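Local coordinates for ThiJ/pfpI family protein (Bacillus anthracis, PDB 3EFE), which is of unknown function but belongs to the DJ-1/PfpI family, whose members include proteases, chaperones and glyoxalase-like enzymes built on a class I glutamine amidotransferase-like fold, at residues 93-98 with 119-124; 126-131 with 149-154; 168-173 with 190-195. All blocks are in the same frame, centred on the assembly; numbering follows the deposited sequence.

Interaction 1. Residues 93-98 with 119-124; sequences PILERI and ANMGYL
Leu-95, on a helix, faces Met-121 in the turn that ends another helix, their CA atoms 7.6 Å apart, while Ile-98 one helical turn on stands 9.1 Å, CA to CA, from Tyr-123. The polar link is a very short hydrogen bond of 2.5 Å from Tyr-123 OH to the backbone O of Leu-95. That oxygen lies at the edge of the phenol, in the plane of the ring, and Tyr-123 CE2 is 3.4 Å from the same Leu-95 O. The chi1 of -52° sets Tyr-123 CG anti to its own carbonyl carbon, beside the backbone N. Ile-98 crosses the tyrosine at about a right angle, its CG2 3.8 Å from Tyr-123 CE2. On one face of the same ring sits Met-121 CB, 3.7 Å above the plane and displaced toward the rim. In this DJ-1/PfpI alpha/beta fold, helix 92-104 lies beside helix 113-119, and the contact joins the first to the C-terminal end of the second. There Gly-122 takes positive phi (95°) in a Schellman motif; at these backbone angles a CB would be jammed against the carbonyl O of Met-121. Leu-95 and Met-121 cross at about a right angle, with Leu-95 CG 4.0 Å from Met-121 CG. The methionine chain bends at chi2 (-91°), which places SD; separately, Met-121 CE lies 4.0 Å from Leu-95 CD2. Outside the two segments, Leu-95 also touches Ala-117 and Leu-118, and Ile-98 touches Leu-78 and Leu-80 of strand 77-80.

Interaction 2. Residues 126-131 with 149-154; sequences TRKHTS and FYELGP
Ser-131 OG is gripped by several groups: across the contact it shares a 3.2 Å hydrogen bond with Tyr-150 OH, in which either could be the donor, and it also bonds Thr-137 OG1 and, weakly, Asn-133 N. The two loops run in nearly the same direction and meet in a single parallel beta bridge, His-129 with Tyr-150, just before strand 155-158 at the edge of the sheet. Glu-151 N donates to His-129 O (2.8 Å) and His-129 N to Phe-149 O (3.3 Å), the pair of bonds that makes the bridge. Thr-130 OG1, anti to its backbone N (chi1 -160°), donates to Glu-151 O at 2.7 Å. Over one face of the Tyr-150 ring lies Thr-130 CA, near the rim, while Ser-131 OG meets the ring edge in plane. Lys-128 and Glu-151 are both partly exposed, and Lys-128 NZ forms a 3.0 Å salt bridge with the syn lone pair of Glu-151 OE2. At the far end, the CA of Thr-126 makes a CH-pi contact over the centre of the Phe-149 ring, 3.8 Å from its centroid.

Interaction 3. Residues 168-173 with 190-195; sequences APLEFA and SWYNLN
Leu-170 fills the tight half of a contact between two helices: the segments 169-173 and 190-195 run almost antiparallel (175°), their axes 10.6 Å apart at closest approach. Helix 169-179 packs on the central sheet of the DJ-1/PfpI alpha/beta sandwich through Phe-172, which touches strand 107-111; helix 185-197 adds a further layer outside it. Both methyls of Leu-170 rest on Asn-195 CB, with CD2 3.5 Å from it; Leu-170 CD2 also reaches Trp-191 CH2 at 3.6 Å, while CD1 faces Tyr-192. The same indole corner, CH2, meets Ala-173 CB at 3.9 Å, with the methyl at the ring edge near its plane.

The other side is polar and partly exposed, and the apolar contact there is longer, Leu-170 CD1 to Tyr-192 CE1 at 4.1 Å. Tyr-192 and Glu-171 reach across and join through the hydrogen bond from Tyr-192 OH to Glu-171 OE2, 2.5 Å long. The phenol comes on the anti side of OE2, somewhat out of the carboxylate plane, and the carboxylate and ring planes stand 81° apart. A bend at chi2 (76°) carries Glu-171 CD round, and OE2 is also held by a salt bridge to Lys-196. His-198 of the second subunit packs on Glu-171 as well. Within helix 185-197, Trp-191 O accepts from Asn-195 N and Asn-195 ND2 on opposite faces of its carbonyl plane, and that ND2 lies 3.3 Å above the indole ring, toward its rim.

The three contacts follow one another along the chain and across the fold. Interactions 1 and 2, centres about 16 Å apart, share the loop between helices 113-119 and 134-140 and touch where Leu-124 O lies 3.2 Å from His-129 NE2. Interactions 2 and 3, centres about 19 Å apart, meet where Pro-154 CB packs 3.4 Å from Ala-168 CB. Interactions 1 and 3 do not touch: about 27 Å separates their centres, on opposite sides of the chain's centre. In relatives the reactive cysteine sits at the turn after the strand matching 107-111; Ser-131 of interaction 2 touches Thr-115 and Asp-116, probably close to that site, whereas interaction 3 adjoins the second subunit.

Interaction 1. Residues 93-98 with 119-124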
loop_
_atom_site.group_PDB
_atom_site.type_symbol
_atom_site.label_atom_id
_atom_site.label_comp_id
_atom_site.label_asym_id
_atom_site.label_seq_id
_atom_site.Cartn_x
_atom_site.Cartn_y
_atom_site.Cartn_z
ATOM N N PRO D 93 -2.842 -1.820 -25.741
ATOM C CA PRO D 93 -4.271 -1.590 -25.870
ATOM C C PRO D 93 -4.865 -0.625 -24.798
ATOM O O PRO D 93 -5.562 0.315 -25.171
ATOM C CB PRO D 93 -4.854 -3.004 -25.786
ATOM C CG PRO D 93 -3.740 -3.899 -26.034
ATOM C CD PRO D 93 -2.541 -3.235 -25.511
ATOM N N ILE D 94 -4.553 -0.802 -23.508
ATOM C CA ILE D 94 -5.050 0.160 -22.514
ATOM C C ILE D 94 -4.513 1.547 -22.759
ATOM O O ILE D 94 -5.200 2.534 -22.541
ATOM C CB ILE D 94 -4.858 -0.245 -20.997
ATOM C CG1 ILE D 94 -5.964 0.457 -20.155
ATOM C CG2 ILE D 94 -3.404 -0.023 -20.509
ATOM C CD1 ILE D 94 -5.958 0.277 -18.709
ATOM N N LEU D 95 -3.309 1.637 -23.274
ATOM C CA LEU D 95 -2.658 2.927 -23.435
ATOM C C LEU D 95 -3.334 3.676 -24.584
ATOM O O LEU D 95 -3.372 4.920 -24.585
ATOM C CB LEU D 95 -1.167 2.691 -23.623
ATOM C CG LEU D 95 -0.042 3.289 -22.747
ATOM C CD1 LEU D 95 -0.380 3.769 -21.371
ATOM C CD2 LEU D 95 1.109 2.302 -22.721
ATOM N N GLU D 96 -3.957 2.937 -25.514
ATOM C CA GLU D 96 -4.674 3.561 -26.633
ATOM C C GLU D 96 -5.988 4.095 -26.144
ATOM O O GLU D 96 -6.331 5.265 -26.407
ATOM C CB GLU D 96 -4.806 2.598 -27.815
ATOM C CG GLU D 96 -3.356 2.314 -28.436
ATOM C CD GLU D 96 -3.274 1.281 -29.628
ATOM O OE1 GLU D 96 -4.293 0.565 -29.937
ATOM O OE2 GLU D 96 -2.155 1.149 -30.210
ATOM N N ARG D 97 -6.660 3.251 -25.359
ATOM C CA ARG D 97 -7.963 3.507 -24.727
ATOM C C ARG D 97 -7.905 4.646 -23.784
ATOM O O ARG D 97 -8.904 5.238 -23.538
ATOM C CB ARG D 97 -8.406 2.302 -23.886
ATOM C CG ARG D 97 -8.554 0.958 -24.606
ATOM C CD ARG D 97 -9.943 0.692 -25.177
ATOM N NE ARG D 97 -10.995 1.228 -24.321
ATOM C CZ ARG D 97 -11.744 0.554 -23.437
ATOM N NH1 ARG D 97 -11.667 -0.758 -23.272
ATOM N NH2 ARG D 97 -12.627 1.237 -22.733
ATOM N N ILE D 98 -6.737 4.896 -23.208
ATOM C CA ILE D 98 -6.556 5.958 -22.218
ATOM C C ILE D 98 -6.690 7.284 -22.930
ATOM O O ILE D 98 -7.136 8.296 -22.339
ATOM C CB ILE D 98 -5.152 5.867 -21.463
ATOM C CG1 ILE D 98 -5.193 4.812 -20.354
ATOM C CG2 ILE D 98 -4.750 7.210 -20.847
ATOM C CD1 ILE D 98 -3.845 4.007 -20.120
ATOM N N ALA D 119 3.441 9.753 -20.796
ATOM C CA ALA D 119 4.405 10.673 -21.414
ATOM C C ALA D 119 4.820 10.199 -22.816
ATOM O O ALA D 119 4.828 10.968 -23.777
ATOM C CB ALA D 119 5.619 10.833 -20.519
ATOM N N ASN D 120 5.112 8.920 -22.967
ATOM C CA ASN D 120 5.442 8.422 -24.300
ATOM C C ASN D 120 4.324 8.281 -25.338
ATOM O O ASN D 120 4.597 7.914 -26.482
ATOM C CB ASN D 120 6.180 7.096 -24.220
ATOM C CG ASN D 120 7.156 6.890 -25.436
ATOM O OD1 ASN D 120 7.237 5.803 -26.002
ATOM N ND2 ASN D 120 7.903 7.936 -25.783
ATOM N N MET D 121 3.080 8.564 -24.976
ATOM C CA MET D 121 1.956 8.477 -25.947
ATOM C C MET D 121 1.510 9.881 -26.401
ATOM O O MET D 121 0.607 10.038 -27.247
ATOM C CB MET D 121 0.801 7.663 -25.365
ATOM C CG MET D 121 1.154 6.265 -25.149
ATOM S SD MET D 121 0.805 5.217 -26.543
ATOM C CE MET D 121 2.087 4.065 -26.196
ATOM N N GLY D 122 2.208 10.881 -25.879
ATOM C CA GLY D 122 1.959 12.278 -26.193
ATOM C C GLY D 122 1.060 12.961 -25.204
ATOM O O GLY D 122 0.846 14.215 -25.277
ATOM N N TYR D 123 0.488 12.177 -24.270
ATOM C CA TYR D 123 -0.670 12.721 -23.502
ATOM C C TYR D 123 -0.300 13.768 -22.454
ATOM O O TYR D 123 -1.179 14.515 -22.025
ATOM C CB TYR D 123 -1.480 11.648 -22.819
ATOM C CG TYR D 123 -1.975 10.453 -23.624
ATOM C CD1 TYR D 123 -2.576 10.598 -24.841
ATOM C CD2 TYR D 123 -1.936 9.163 -23.075
ATOM C CE1 TYR D 123 -3.101 9.484 -25.520
ATOM C CE2 TYR D 123 -2.439 8.059 -23.753
ATOM C CZ TYR D 123 -3.048 8.242 -24.963
ATOM O OH TYR D 123 -3.551 7.150 -25.643
ATOM N N LEU D 124 0.964 13.842 -22.037
ATOM C CA LEU D 124 1.439 14.873 -21.068
ATOM C C LEU D 124 2.084 16.129 -21.764
ATOM O O LEU D 124 2.736 17.012 -21.150
ATOM C CB LEU D 124 2.457 14.228 -20.098
ATOM C CG LEU D 124 2.138 12.911 -19.352
ATOM C CD1 LEU D 124 3.241 12.606 -18.370
ATOM C CD2 LEU D 124 0.781 12.900 -18.592
#

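Interaction 2. Residues 126-131 with 149-154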
loop_
_atom_site.group_PDB
_atom_site.type_symbol
_atom_site.label_atom_id
_atom_site.label_comp_id
_atom_site.label_asym_id
_atom_site.label_seq_id
_atom_site.Cartn_x
_atom_site.Cartn_y
_atom_site.Cartn_z
ATOM N N THR D 126 0.710 18.568 -23.210
ATOM C CA THR D 126 0.072 19.852 -22.915
ATOM C C THR D 126 -0.776 19.818 -21.635
ATOM O O THR D 126 -1.697 20.640 -21.463
ATOM C CB THR D 126 -0.715 20.408 -24.146
ATOM O OG1 THR D 126 -1.371 19.330 -24.839
ATOM C CG2 THR D 126 0.260 21.145 -25.151
ATOM N N ARG D 127 -0.442 18.898 -20.719
ATOM C CA ARG D 127 -1.048 18.911 -19.370
ATOM C C ARG D 127 0.029 19.084 -18.292
ATOM O O ARG D 127 1.139 18.579 -18.468
ATOM C CB ARG D 127 -1.811 17.621 -19.154
ATOM C CG ARG D 127 -2.832 17.365 -20.181
ATOM C CD ARG D 127 -3.400 16.002 -20.026
ATOM N NE ARG D 127 -4.841 16.020 -20.249
ATOM C CZ ARG D 127 -5.453 15.468 -21.297
ATOM N NH1 ARG D 127 -6.791 15.612 -21.377
ATOM N NH2 ARG D 127 -4.756 14.780 -22.245
ATOM N N LYS D 128 -0.276 19.797 -17.203
ATOM C CA LYS D 128 0.642 19.841 -16.062
ATOM C C LYS D 128 0.792 18.407 -15.530
ATOM O O LYS D 128 -0.152 17.617 -15.500
ATOM C CB LYS D 128 0.156 20.738 -14.922
ATOM C CG LYS D 128 -0.188 22.225 -15.273
ATOM C CD LYS D 128 -1.498 22.836 -14.560
ATOM C CE LYS D 128 -1.834 22.368 -13.086
ATOM N NZ LYS D 128 -0.733 22.567 -12.059
ATOM N N HIS D 129 2.006 18.050 -15.141
ATOM C CA HIS D 129 2.273 16.696 -14.705
ATOM C C HIS D 129 3.588 16.647 -13.973
ATOM O O HIS D 129 4.425 17.559 -14.064
ATOM C CB HIS D 129 2.319 15.772 -15.885
ATOM C CG HIS D 129 3.369 16.143 -16.884
ATOM N ND1 HIS D 129 4.651 15.626 -16.848
ATOM C CD2 HIS D 129 3.338 17.008 -17.923
ATOM C CE1 HIS D 129 5.345 16.144 -17.842
ATOM N NE2 HIS D 129 4.575 16.984 -18.507
ATOM N N THR D 130 3.752 15.572 -13.225
ATOM C CA THR D 130 5.035 15.200 -12.683
ATOM C C THR D 130 5.370 13.723 -13.040
ATOM O O THR D 130 4.649 13.044 -13.764
ATOM C CB THR D 130 5.070 15.540 -11.204
ATOM O OG1 THR D 130 6.418 15.613 -10.780
ATOM C CG2 THR D 130 4.268 14.544 -10.338
ATOM N N SER D 131 6.517 13.266 -12.596
ATOM C CA SER D 131 6.977 11.880 -12.804
ATOM C C SER D 131 8.030 11.653 -11.764
ATOM O O SER D 131 8.298 12.521 -10.979
ATOM C CB SER D 131 7.508 11.616 -14.214
ATOM O OG SER D 131 8.756 12.237 -14.489
ATOM N N PHE D 149 5.539 21.772 -19.248
ATOM C CA PHE D 149 4.405 21.454 -18.363
ATOM C C PHE D 149 4.700 20.658 -17.095
ATOM O O PHE D 149 3.837 20.553 -16.197
ATOM C CB PHE D 149 3.345 20.712 -19.172
ATOM C CG PHE D 149 2.695 21.594 -20.192
ATOM C CD1 PHE D 149 1.582 22.385 -19.839
ATOM C CD2 PHE D 149 3.243 21.721 -21.485
ATOM C CE1 PHE D 149 1.008 23.264 -20.773
ATOM C CE2 PHE D 149 2.674 22.588 -22.421
ATOM C CZ PHE D 149 1.548 23.357 -22.064
ATOM N N TYR D 150 5.917 20.150 -17.025
ATOM C CA TYR D 150 6.418 19.385 -15.948
ATOM C C TYR D 150 6.687 20.187 -14.693
ATOM O O TYR D 150 7.409 21.164 -14.731
ATOM C CB TYR D 150 7.737 18.680 -16.381
ATOM C CG TYR D 150 8.244 17.648 -15.387
ATOM C CD1 TYR D 150 8.020 16.302 -15.596
ATOM C CD2 TYR D 150 8.936 18.035 -14.219
ATOM C CE1 TYR D 150 8.457 15.334 -14.683
ATOM C CE2 TYR D 150 9.362 17.106 -13.315
ATOM C CZ TYR D 150 9.115 15.742 -13.557
ATOM O OH TYR D 150 9.537 14.807 -12.667
ATOM N N GLU D 151 6.193 19.663 -13.568
ATOM C CA GLU D 151 6.375 20.229 -12.235
ATOM C C GLU D 151 7.031 19.257 -11.277
ATOM O O GLU D 151 7.137 18.094 -11.574
ATOM C CB GLU D 151 5.010 20.617 -11.656
ATOM C CG GLU D 151 4.440 21.809 -12.276
ATOM C CD GLU D 151 3.010 22.015 -11.864
ATOM O OE1 GLU D 151 2.658 21.652 -10.701
ATOM O OE2 GLU D 151 2.235 22.554 -12.698
ATOM N N LEU D 152 7.450 19.746 -10.110
ATOM C CA LEU D 152 8.210 18.932 -9.115
ATOM C C LEU D 152 7.285 18.054 -8.299
ATOM O O LEU D 152 7.701 17.017 -7.828
ATOM C CB LEU D 152 9.037 19.814 -8.151
ATOM C CG LEU D 152 10.569 19.887 -8.348
ATOM C CD1 LEU D 152 11.031 20.027 -9.843
ATOM C CD2 LEU D 152 11.165 21.015 -7.467
ATOM N N GLY D 153 6.036 18.475 -8.118
ATOM C CA GLY D 153 5.051 17.614 -7.515
ATOM C C GLY D 153 5.420 17.489 -6.081
ATOM O O GLY D 153 5.670 18.493 -5.458
ATOM N N PRO D 154 5.476 16.270 -5.533
ATOM C CA PRO D 154 5.448 14.919 -6.098
ATOM C C PRO D 154 4.074 14.394 -6.604
ATOM O O PRO D 154 4.008 13.258 -7.022
ATOM C CB PRO D 154 5.898 14.064 -4.888
ATOM C CG PRO D 154 5.132 14.779 -3.718
ATOM C CD PRO D 154 5.481 16.226 -4.044
#

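Interaction 3. Residues 168-173 with 190-195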
loop_
_atom_site.group_PDB
_atom_site.type_symbol
_atom_site.label_atom_id
_atom_site.label_comp_id
_atom_site.label_asym_id
_atom_site.label_seq_id
_atom_site.Cartn_x
_atom_site.Cartn_y
_atom_site.Cartn_z
ATOM N N ALA D 168 5.337 9.026 -3.518
ATOM C CA ALA D 168 4.320 9.923 -2.977
ATOM C C ALA D 168 2.894 9.327 -3.105
ATOM O O ALA D 168 1.986 9.980 -3.642
ATOM C CB ALA D 168 4.409 11.286 -3.726
ATOM N N PRO D 169 2.663 8.099 -2.559
ATOM C CA PRO D 169 1.291 7.543 -2.622
ATOM C C PRO D 169 0.175 8.265 -1.830
ATOM O O PRO D 169 -1.008 8.201 -2.229
ATOM C CB PRO D 169 1.470 6.109 -2.147
ATOM C CG PRO D 169 2.799 6.031 -1.512
ATOM C CD PRO D 169 3.610 7.183 -1.892
ATOM N N LEU D 170 0.510 8.918 -0.713
ATOM C CA LEU D 170 -0.485 9.661 0.105
ATOM C C LEU D 170 -0.917 10.883 -0.604
ATOM O O LEU D 170 -2.122 11.238 -0.576
ATOM C CB LEU D 170 0.124 10.176 1.393
ATOM C CG LEU D 170 -0.197 9.673 2.795
ATOM C CD1 LEU D 170 0.362 10.657 3.894
ATOM C CD2 LEU D 170 -1.711 9.423 2.951
ATOM N N GLU D 171 0.075 11.610 -1.143
ATOM C CA GLU D 171 -0.174 12.792 -1.956
ATOM C C GLU D 171 -0.993 12.450 -3.222
ATOM O O GLU D 171 -1.916 13.196 -3.594
ATOM C CB GLU D 171 1.168 13.469 -2.402
ATOM C CG GLU D 171 1.822 14.244 -1.350
ATOM C CD GLU D 171 2.526 13.380 -0.315
ATOM O OE1 GLU D 171 2.811 12.133 -0.541
ATOM O OE2 GLU D 171 2.820 14.005 0.740
ATOM N N PHE D 172 -0.581 11.371 -3.901
ATOM C CA PHE D 172 -1.325 10.796 -5.014
ATOM C C PHE D 172 -2.782 10.550 -4.617
ATOM O O PHE D 172 -3.693 10.979 -5.315
ATOM C CB PHE D 172 -0.641 9.528 -5.490
ATOM C CG PHE D 172 -1.327 8.811 -6.673
ATOM C CD1 PHE D 172 -1.486 9.449 -7.911
ATOM C CD2 PHE D 172 -1.776 7.510 -6.545
ATOM C CE1 PHE D 172 -2.046 8.778 -8.968
ATOM C CE2 PHE D 172 -2.393 6.854 -7.607
ATOM C CZ PHE D 172 -2.456 7.460 -8.836
ATOM N N ALA D 173 -2.989 9.888 -3.498
ATOM C CA ALA D 173 -4.340 9.483 -3.013
ATOM C C ALA D 173 -5.162 10.718 -2.664
ATOM O O ALA D 173 -6.332 10.813 -2.980
ATOM C CB ALA D 173 -4.219 8.530 -1.795
ATOM N N SER D 190 -7.320 16.653 7.307
ATOM C CA SER D 190 -7.016 15.948 8.529
ATOM C C SER D 190 -6.574 14.485 8.273
ATOM O O SER D 190 -5.697 13.974 8.977
ATOM C CB SER D 190 -8.238 16.015 9.455
ATOM O OG SER D 190 -9.360 15.431 8.813
ATOM N N TRP D 191 -7.202 13.831 7.290
ATOM C CA TRP D 191 -6.810 12.501 6.822
ATOM C C TRP D 191 -5.344 12.553 6.299
ATOM O O TRP D 191 -4.490 11.805 6.696
ATOM C CB TRP D 191 -7.737 12.014 5.705
ATOM C CG TRP D 191 -7.333 10.718 5.161
ATOM C CD1 TRP D 191 -7.589 9.501 5.701
ATOM C CD2 TRP D 191 -6.542 10.458 3.990
ATOM N NE1 TRP D 191 -7.025 8.513 4.963
ATOM C CE2 TRP D 191 -6.401 9.060 3.886
ATOM C CE3 TRP D 191 -5.936 11.267 3.021
ATOM C CZ2 TRP D 191 -5.675 8.446 2.851
ATOM C CZ3 TRP D 191 -5.243 10.665 2.004
ATOM C CH2 TRP D 191 -5.116 9.276 1.916
ATOM N N TYR D 192 -5.068 13.516 5.448
ATOM C CA TYR D 192 -3.737 13.705 4.907
ATOM C C TYR D 192 -2.768 13.951 6.018
ATOM O O TYR D 192 -1.738 13.320 6.082
ATOM C CB TYR D 192 -3.676 14.882 3.929
ATOM C CG TYR D 192 -2.259 15.098 3.435
ATOM C CD1 TYR D 192 -1.620 14.135 2.662
ATOM C CD2 TYR D 192 -1.532 16.230 3.811
ATOM C CE1 TYR D 192 -0.325 14.316 2.248
ATOM C CE2 TYR D 192 -0.220 16.410 3.394
ATOM C CZ TYR D 192 0.367 15.458 2.626
ATOM O OH TYR D 192 1.633 15.674 2.188
ATOM N N ASN D 193 -3.091 14.873 6.900
ATOM C CA ASN D 193 -2.178 15.231 8.008
ATOM C C ASN D 193 -1.923 14.145 9.021
ATOM O O ASN D 193 -0.831 14.067 9.545
ATOM C CB ASN D 193 -2.637 16.495 8.748
ATOM C CG ASN D 193 -2.446 17.789 7.948
ATOM O OD1 ASN D 193 -1.596 17.908 7.081
ATOM N ND2 ASN D 193 -3.237 18.784 8.295
ATOM N N LEU D 194 -2.924 13.329 9.318
ATOM C CA LEU D 194 -2.788 12.205 10.269
ATOM C C LEU D 194 -1.793 11.182 9.695
ATOM O O LEU D 194 -0.840 10.783 10.348
ATOM C CB LEU D 194 -4.140 11.536 10.530
ATOM C CG LEU D 194 -4.181 10.259 11.366
ATOM C CD1 LEU D 194 -3.729 10.512 12.812
ATOM C CD2 LEU D 194 -5.567 9.576 11.252
ATOM N N ASN D 195 -2.036 10.777 8.461
ATOM C CA ASN D 195 -1.195 9.829 7.807
ATOM C C ASN D 195 0.247 10.326 7.616
ATOM O O ASN D 195 1.169 9.582 7.797
ATOM C CB ASN D 195 -1.850 9.391 6.477
ATOM C CG ASN D 195 -2.988 8.418 6.681
ATOM O OD1 ASN D 195 -2.747 7.246 6.878
ATOM N ND2 ASN D 195 -4.222 8.888 6.644
#